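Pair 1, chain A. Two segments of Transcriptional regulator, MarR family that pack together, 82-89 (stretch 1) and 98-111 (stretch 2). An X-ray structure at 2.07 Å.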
# COMPACT_ATOMS: atom_id res chain seq x y z
N LEU A 82 12.63 -8.84 20.92
CA LEU A 82 13.73 -8.77 19.94
C LEU A 82 14.70 -7.59 20.12
O LEU A 82 15.60 -7.41 19.30
CB LEU A 82 13.15 -8.69 18.53
CG LEU A 82 12.33 -9.90 18.08
CD1 LEU A 82 11.74 -9.61 16.74
CD2 LEU A 82 13.20 -11.16 18.05
N GLY A 83 14.50 -6.77 21.16
CA GLY A 83 15.36 -5.62 21.44
C GLY A 83 15.22 -4.45 20.49
O GLY A 83 16.05 -3.55 20.49
N LEU A 84 14.14 -4.40 19.71
CA LEU A 84 13.97 -3.35 18.73
C LEU A 84 13.26 -2.09 19.24
O LEU A 84 13.36 -1.04 18.63
CB LEU A 84 13.25 -3.92 17.52
CG LEU A 84 13.91 -5.17 16.94
CD1 LEU A 84 13.11 -5.62 15.78
CD2 LEU A 84 15.36 -4.91 16.55
N VAL A 85 12.52 -2.20 20.33
CA VAL A 85 11.84 -1.05 20.90
C VAL A 85 12.10 -1.05 22.36
O VAL A 85 12.33 -2.11 22.94
CB VAL A 85 10.30 -1.04 20.68
CG1 VAL A 85 9.95 -1.25 19.23
CG2 VAL A 85 9.63 -2.08 21.52
N VAL A 86 12.05 0.12 22.97
CA VAL A 86 12.24 0.24 24.40
C VAL A 86 11.06 0.99 25.01
O VAL A 86 10.58 1.96 24.43
CB VAL A 86 13.56 0.94 24.73
CG1 VAL A 86 14.68 0.27 23.97
CG2 VAL A 86 13.53 2.39 24.36
N LYS A 87 10.59 0.53 26.16
CA LYS A 87 9.48 1.17 26.85
C LYS A 87 10.03 2.44 27.50
O LYS A 87 11.15 2.44 28.01
CB LYS A 87 8.91 0.25 27.95
CG LYS A 87 8.49 -1.12 27.49
CD LYS A 87 8.26 -2.08 28.65
CE LYS A 87 6.96 -1.83 29.38
NZ LYS A 87 6.73 -2.80 30.50
N LEU A 88 9.25 3.52 27.48
CA LEU A 88 9.70 4.76 28.13
C LEU A 88 9.34 4.85 29.62
O LEU A 88 9.71 5.81 30.30
CB LEU A 88 9.23 5.98 27.33
CG LEU A 88 9.85 6.02 25.94
CD1 LEU A 88 9.33 7.21 25.17
CD2 LEU A 88 11.37 6.06 25.98
N ASN A 89 8.65 3.83 30.13
CA ASN A 89 8.35 3.72 31.55
C ASN A 89 8.05 2.24 31.88
O ASN A 89 7.04 1.70 31.43
CB ASN A 89 7.17 4.62 31.93
N ASP A 98 -1.62 2.59 27.29
CA ASP A 98 -0.96 3.83 27.75
C ASP A 98 0.56 3.75 27.68
O ASP A 98 1.25 4.73 27.99
CB ASP A 98 -1.39 4.16 29.19
CG ASP A 98 -2.88 4.44 29.32
N LEU A 99 1.09 2.60 27.30
CA LEU A 99 2.52 2.40 27.16
C LEU A 99 3.09 3.24 26.01
O LEU A 99 2.49 3.31 24.94
CB LEU A 99 2.77 0.91 26.91
CG LEU A 99 4.20 0.42 26.72
CD1 LEU A 99 5.02 0.64 27.98
CD2 LEU A 99 4.17 -1.04 26.34
N THR A 100 4.22 3.90 26.24
CA THR A 100 4.88 4.72 25.21
C THR A 100 6.21 4.10 24.82
O THR A 100 6.92 3.56 25.66
CB THR A 100 5.10 6.15 25.68
OG1 THR A 100 5.86 6.13 26.90
CG2 THR A 100 3.78 6.83 25.93
N LEU A 101 6.58 4.26 23.55
CA LEU A 101 7.72 3.56 22.99
C LEU A 101 8.65 4.38 22.12
O LEU A 101 8.21 5.30 21.44
CB LEU A 101 7.16 2.46 22.06
CG LEU A 101 6.10 1.49 22.59
CD1 LEU A 101 5.48 0.71 21.47
CD2 LEU A 101 6.69 0.56 23.64
N LYS A 102 9.93 4.00 22.13
CA LYS A 102 10.91 4.53 21.16
C LYS A 102 11.69 3.32 20.64
O LYS A 102 11.72 2.28 21.29
CB LYS A 102 11.84 5.59 21.75
CG LYS A 102 12.93 5.12 22.68
CD LYS A 102 13.79 6.31 23.08
CE LYS A 102 14.90 5.97 24.07
NZ LYS A 102 16.12 5.38 23.44
N LEU A 103 12.31 3.46 19.47
CA LEU A 103 13.13 2.38 18.91
C LEU A 103 14.50 2.35 19.53
O LEU A 103 15.07 3.39 19.81
CB LEU A 103 13.38 2.58 17.43
CG LEU A 103 12.19 2.55 16.49
CD1 LEU A 103 12.73 2.59 15.09
CD2 LEU A 103 11.36 1.29 16.69
N SER A 104 15.04 1.15 19.68
CA SER A 104 16.40 0.99 20.17
C SER A 104 17.23 1.30 18.94
O SER A 104 16.68 1.59 17.86
CB SER A 104 16.64 -0.45 20.60
OG SER A 104 16.44 -1.30 19.48
N LYS A 105 18.55 1.22 19.09
CA LYS A 105 19.49 1.47 18.00
C LYS A 105 19.27 0.45 16.88
O LYS A 105 19.13 0.82 15.69
CB LYS A 105 20.92 1.41 18.54
CG LYS A 105 22.02 1.87 17.58
CD LYS A 105 21.89 3.35 17.21
N LYS A 106 19.20 -0.83 17.26
CA LYS A 106 18.97 -1.91 16.32
C LYS A 106 17.64 -1.74 15.62
O LYS A 106 17.52 -2.07 14.45
CB LYS A 106 19.00 -3.27 17.01
CG LYS A 106 19.04 -4.46 16.05
CD LYS A 106 20.19 -4.31 15.01
CE LYS A 106 20.56 -5.62 14.34
NZ LYS A 106 21.29 -6.55 15.26
N GLY A 107 16.65 -1.23 16.35
CA GLY A 107 15.36 -0.90 15.72
C GLY A 107 15.56 0.15 14.63
O GLY A 107 14.98 0.04 13.54
N GLU A 108 16.37 1.17 14.91
CA GLU A 108 16.62 2.25 13.94
C GLU A 108 17.31 1.68 12.68
O GLU A 108 16.89 1.95 11.55
CB GLU A 108 17.47 3.38 14.58
CG GLU A 108 16.74 4.19 15.68
CD GLU A 108 17.63 5.18 16.45
OE1 GLU A 108 18.83 5.31 16.12
OE2 GLU A 108 17.12 5.83 17.40
N ASP A 109 18.32 0.84 12.91
CA ASP A 109 19.09 0.20 11.84
C ASP A 109 18.22 -0.58 10.86
O ASP A 109 18.38 -0.41 9.65
CB ASP A 109 20.14 -0.74 12.43
CG ASP A 109 21.18 -0.00 13.28
OD1 ASP A 109 21.22 1.25 13.22
OD2 ASP A 109 21.95 -0.68 14.01
N LEU A 110 17.31 -1.42 11.37
CA LEU A 110 16.40 -2.20 10.52
C LEU A 110 15.33 -1.35 9.87
O LEU A 110 14.88 -1.66 8.75
CB LEU A 110 15.73 -3.34 11.30
CG LEU A 110 16.65 -4.33 12.00
CD1 LEU A 110 15.84 -5.33 12.79
CD2 LEU A 110 17.54 -5.03 11.00
N SER A 111 14.86 -0.31 10.57
CA SER A 111 13.90 0.62 9.97
C SER A 111 14.55 1.18 8.70
O SER A 111 13.97 1.11 7.62
CB SER A 111 13.58 1.77 10.93
OG SER A 111 12.57 2.59 10.38

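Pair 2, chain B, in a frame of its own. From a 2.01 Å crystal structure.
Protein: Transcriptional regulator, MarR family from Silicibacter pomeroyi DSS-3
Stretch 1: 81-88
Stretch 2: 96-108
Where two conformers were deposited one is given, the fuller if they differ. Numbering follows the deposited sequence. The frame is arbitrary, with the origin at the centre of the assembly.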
# COMPACT_ATOMS: atom_id res chain seq x y z
N ALA B 81 -27.81 -1.02 9.03
CA ALA B 81 -27.43 -0.53 10.37
C ALA B 81 -28.04 0.84 10.69
O ALA B 81 -27.86 1.38 11.78
CB ALA B 81 -25.90 -0.52 10.57
N GLY B 82 -28.77 1.40 9.73
CA GLY B 82 -29.43 2.70 9.93
C GLY B 82 -28.49 3.90 9.86
O GLY B 82 -28.77 4.96 10.46
N LEU B 83 -27.39 3.76 9.12
CA LEU B 83 -26.36 4.81 9.06
C LEU B 83 -26.41 5.66 7.79
O LEU B 83 -25.83 6.75 7.75
CB LEU B 83 -24.95 4.20 9.23
CG LEU B 83 -24.78 3.27 10.44
CD1 LEU B 83 -23.34 2.70 10.52
CD2 LEU B 83 -25.11 4.04 11.75
N ILE B 84 -27.07 5.14 6.76
CA ILE B 84 -27.35 5.92 5.56
C ILE B 84 -28.81 5.67 5.19
O ILE B 84 -29.42 4.71 5.65
CB ILE B 84 -26.41 5.54 4.37
CG1 ILE B 84 -26.76 4.16 3.77
CG2 ILE B 84 -24.91 5.66 4.79
CD1 ILE B 84 -26.01 3.85 2.40
N GLU B 85 -29.35 6.54 4.34
CA GLU B 85 -30.68 6.37 3.79
C GLU B 85 -30.63 6.66 2.30
O GLU B 85 -29.71 7.34 1.81
CB GLU B 85 -31.66 7.31 4.50
CG GLU B 85 -31.39 8.77 4.16
CD GLU B 85 -32.26 9.73 4.94
OE1 GLU B 85 -32.78 10.68 4.33
OE2 GLU B 85 -32.43 9.53 6.16
N ARG B 86 -31.58 6.10 1.57
CA ARG B 86 -31.68 6.30 0.13
C ARG B 86 -32.85 7.27 -0.10
O ARG B 86 -33.92 7.10 0.49
CB ARG B 86 -31.89 4.97 -0.63
CG ARG B 86 -32.07 5.12 -2.17
CD ARG B 86 -32.50 3.80 -2.88
NE ARG B 86 -33.72 3.21 -2.27
CZ ARG B 86 -34.97 3.62 -2.51
NH1 ARG B 86 -35.21 4.62 -3.35
NH2 ARG B 86 -35.97 3.03 -1.89
N ARG B 87 -32.64 8.28 -0.92
CA ARG B 87 -33.74 9.16 -1.32
C ARG B 87 -34.07 8.97 -2.79
O ARG B 87 -33.21 8.53 -3.56
CB ARG B 87 -33.44 10.62 -0.96
CG ARG B 87 -33.09 10.80 0.52
CD ARG B 87 -32.77 12.26 0.85
NE ARG B 87 -32.24 12.37 2.21
CZ ARG B 87 -31.61 13.43 2.71
NH1 ARG B 87 -31.16 13.39 3.96
NH2 ARG B 87 -31.43 14.52 1.98
N THR B 88 -35.32 9.27 -3.19
CA THR B 88 -35.72 9.12 -4.59
C THR B 88 -34.93 10.11 -5.48
O THR B 88 -34.56 11.22 -5.03
CB THR B 88 -37.21 9.44 -4.85
OG1 THR B 88 -37.46 10.79 -4.47
CG2 THR B 88 -38.08 8.58 -4.04
N HIS B 96 -29.94 5.66 -7.71
CA HIS B 96 -30.27 5.81 -6.28
C HIS B 96 -29.24 6.71 -5.65
O HIS B 96 -28.04 6.56 -5.89
CB HIS B 96 -30.32 4.44 -5.55
CG HIS B 96 -30.91 3.33 -6.39
ND1 HIS B 96 -32.14 3.44 -7.02
CD2 HIS B 96 -30.44 2.10 -6.68
CE1 HIS B 96 -32.40 2.32 -7.68
NE2 HIS B 96 -31.38 1.49 -7.50
N ARG B 97 -29.71 7.64 -4.82
CA ARG B 97 -28.83 8.59 -4.17
C ARG B 97 -28.89 8.43 -2.66
O ARG B 97 -29.97 8.27 -2.08
CB ARG B 97 -29.18 10.01 -4.60
CG ARG B 97 -28.85 10.30 -6.07
CD ARG B 97 -28.76 11.80 -6.34
NE ARG B 97 -28.38 12.05 -7.72
CZ ARG B 97 -27.12 12.18 -8.16
NH1 ARG B 97 -26.07 12.13 -7.32
NH2 ARG B 97 -26.94 12.38 -9.46
N TYR B 98 -27.72 8.50 -2.03
CA TYR B 98 -27.59 8.17 -0.61
C TYR B 98 -27.09 9.32 0.25
O TYR B 98 -26.24 10.10 -0.19
CB TYR B 98 -26.62 7.00 -0.41
CG TYR B 98 -27.07 5.77 -1.12
CD1 TYR B 98 -27.95 4.86 -0.51
CD2 TYR B 98 -26.66 5.52 -2.45
CE1 TYR B 98 -28.38 3.72 -1.17
CE2 TYR B 98 -27.09 4.38 -3.13
CZ TYR B 98 -27.94 3.50 -2.48
OH TYR B 98 -28.35 2.38 -3.14
N TRP B 99 -27.57 9.35 1.50
CA TRP B 99 -27.17 10.35 2.48
C TRP B 99 -26.89 9.71 3.81
O TRP B 99 -27.60 8.80 4.19
CB TRP B 99 -28.30 11.35 2.71
CG TRP B 99 -28.39 12.47 1.67
CD1 TRP B 99 -27.92 13.75 1.81
CD2 TRP B 99 -29.00 12.40 0.40
NE1 TRP B 99 -28.20 14.48 0.67
CE2 TRP B 99 -28.87 13.68 -0.21
CE3 TRP B 99 -29.64 11.38 -0.31
CZ2 TRP B 99 -29.36 13.96 -1.49
CZ3 TRP B 99 -30.13 11.67 -1.57
CH2 TRP B 99 -29.99 12.94 -2.15
N LEU B 100 -25.92 10.22 4.55
CA LEU B 100 -25.75 9.82 5.95
C LEU B 100 -27.03 10.13 6.75
O LEU B 100 -27.70 11.15 6.50
CB LEU B 100 -24.58 10.56 6.60
CG LEU B 100 -23.18 10.21 6.06
CD1 LEU B 100 -22.16 11.24 6.51
CD2 LEU B 100 -22.77 8.79 6.53
N THR B 101 -27.37 9.26 7.70
CA THR B 101 -28.37 9.60 8.71
C THR B 101 -27.65 10.34 9.85
O THR B 101 -26.41 10.37 9.86
CB THR B 101 -29.03 8.34 9.29
OG1 THR B 101 -28.03 7.53 9.92
CG2 THR B 101 -29.76 7.55 8.22
N PRO B 102 -28.40 10.98 10.78
CA PRO B 102 -27.72 11.59 11.93
C PRO B 102 -26.80 10.62 12.70
O PRO B 102 -25.71 11.02 13.10
CB PRO B 102 -28.88 12.10 12.81
CG PRO B 102 -29.99 12.41 11.80
CD PRO B 102 -29.86 11.24 10.79
N ARG B 103 -27.21 9.37 12.86
CA ARG B 103 -26.32 8.33 13.47
C ARG B 103 -25.05 8.08 12.65
O ARG B 103 -23.94 8.02 13.20
CB ARG B 103 -27.09 7.01 13.69
CG ARG B 103 -26.30 5.92 14.45
CD ARG B 103 -25.73 6.40 15.82
NE ARG B 103 -24.85 5.38 16.42
CZ ARG B 103 -23.80 5.64 17.20
NH1 ARG B 103 -23.45 6.90 17.50
NH2 ARG B 103 -23.07 4.63 17.67
N GLY B 104 -25.21 7.90 11.35
CA GLY B 104 -24.04 7.73 10.46
C GLY B 104 -23.11 8.91 10.55
O GLY B 104 -21.88 8.75 10.59
N GLU B 105 -23.70 10.11 10.57
CA GLU B 105 -22.98 11.36 10.74
C GLU B 105 -22.18 11.42 12.06
O GLU B 105 -21.02 11.83 12.07
CB GLU B 105 -23.98 12.52 10.65
CG GLU B 105 -23.37 13.91 10.57
CD GLU B 105 -24.26 14.93 9.85
OE1 GLU B 105 -23.72 15.95 9.39
OE2 GLU B 105 -25.48 14.70 9.72
N ALA B 106 -22.81 11.00 13.17
CA ALA B 106 -22.15 10.96 14.49
C ALA B 106 -20.95 9.98 14.48
O ALA B 106 -19.88 10.30 14.97
CB ALA B 106 -23.14 10.61 15.59
N ILE B 107 -21.17 8.80 13.91
CA ILE B 107 -20.13 7.78 13.85
C ILE B 107 -18.91 8.25 13.04
O ILE B 107 -17.78 8.19 13.52
CB ILE B 107 -20.70 6.46 13.31
CG1 ILE B 107 -21.51 5.80 14.44
CG2 ILE B 107 -19.56 5.54 12.84
CD1 ILE B 107 -22.35 4.61 13.96
N ILE B 108 -19.12 8.76 11.83
CA ILE B 108 -17.94 9.13 11.00
C ILE B 108 -17.20 10.34 11.59
O ILE B 108 -15.97 10.40 11.56
CB ILE B 108 -18.25 9.25 9.45
CG1 ILE B 108 -16.94 9.36 8.65
CG2 ILE B 108 -19.19 10.42 9.16
CD1 ILE B 108 -16.05 8.11 8.74

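Pairs 1 and 2 share one backbone arrangement: a short strand leaves a glycine turn and pairs antiparallel with a second strand that runs straight into a helix. Fourteen central residues superpose with an RMSD of 0.3 Å, and the strand axes approach to 4.6 Å in both, their directions 145° and 146° apart. Gly A83 and Gly B82 match; each closes the preceding helix in a Schellman motif, with the positive phi that favours glycine. The carbonyl of this glycine then receives the hydroxyl at the helix N-cap: Ser A104 OG donates to Gly A83 O at 2.5 Å, a very short bond, and Thr B101 OG1 to Gly B82 O at 2.7 Å. The same hydroxyl oxygens accept from the backbone inside the helix, Gly A107 N to Ser A104 OG at 3.1 Å and Gly B104 N to Thr B101 OG1 at 3.2 Å, so one hydroxyl links the glycine turn to the start of the helix. The threonine adds a methyl, whose CG2 lies 3.7 Å from Ile B84 C.

The matched helix glycines let the backbones close in. Gly A107 CA is 3.5 Å from Leu A84 O and Gly B104 CA 3.4 Å from Leu B83 O; an ideal CB on either glycine would clash with that oxygen. The backbone ladder includes Val A86 N to Lys A102 O (2.8 Å) and Lys A102 N to Val A86 O (3.1 Å), mirrored by Glu B85 N to Trp B99 O (2.9 Å) and Trp B99 N to Glu B85 O (3.0 Å).

Apolar packing beside the helix is similar in kind: Leu A84 CD2 meets Leu A110 CD1 at 3.8 Å, and Leu B83 CD2 meets Ile B107 CD1 at 3.6 Å. Where Val A85 CG2 only reaches Leu A101 CD2 at 4.5 Å, the longer Ile B84 brings CD1 to 3.6 Å from Tyr B98 CD1.

The solutions diverge most on the face carrying Val A86 and Lys A102, or Glu B85 and Trp B99. In pair 1 aliphatic surfaces fill it: Val A86 CG2 touches Lys A102 CG at 3.3 Å, and Leu A88 CD2 lies 3.8 Å from the same CG. In pair 2 the matching Arg B87 lays its guanidinium flat on Trp B99, centres 3.6 Å apart and planes at 7°, while Arg B87 NE forms a salt bridge with Glu B85 OE1 at 2.8 Å. The stack and cation-pi contact of Arg B87 on Trp B99 thus stand where Leu A88 packs on Lys A102, and the salt bridge, within stretch 1, joins Arg B87 to the match of Val A86.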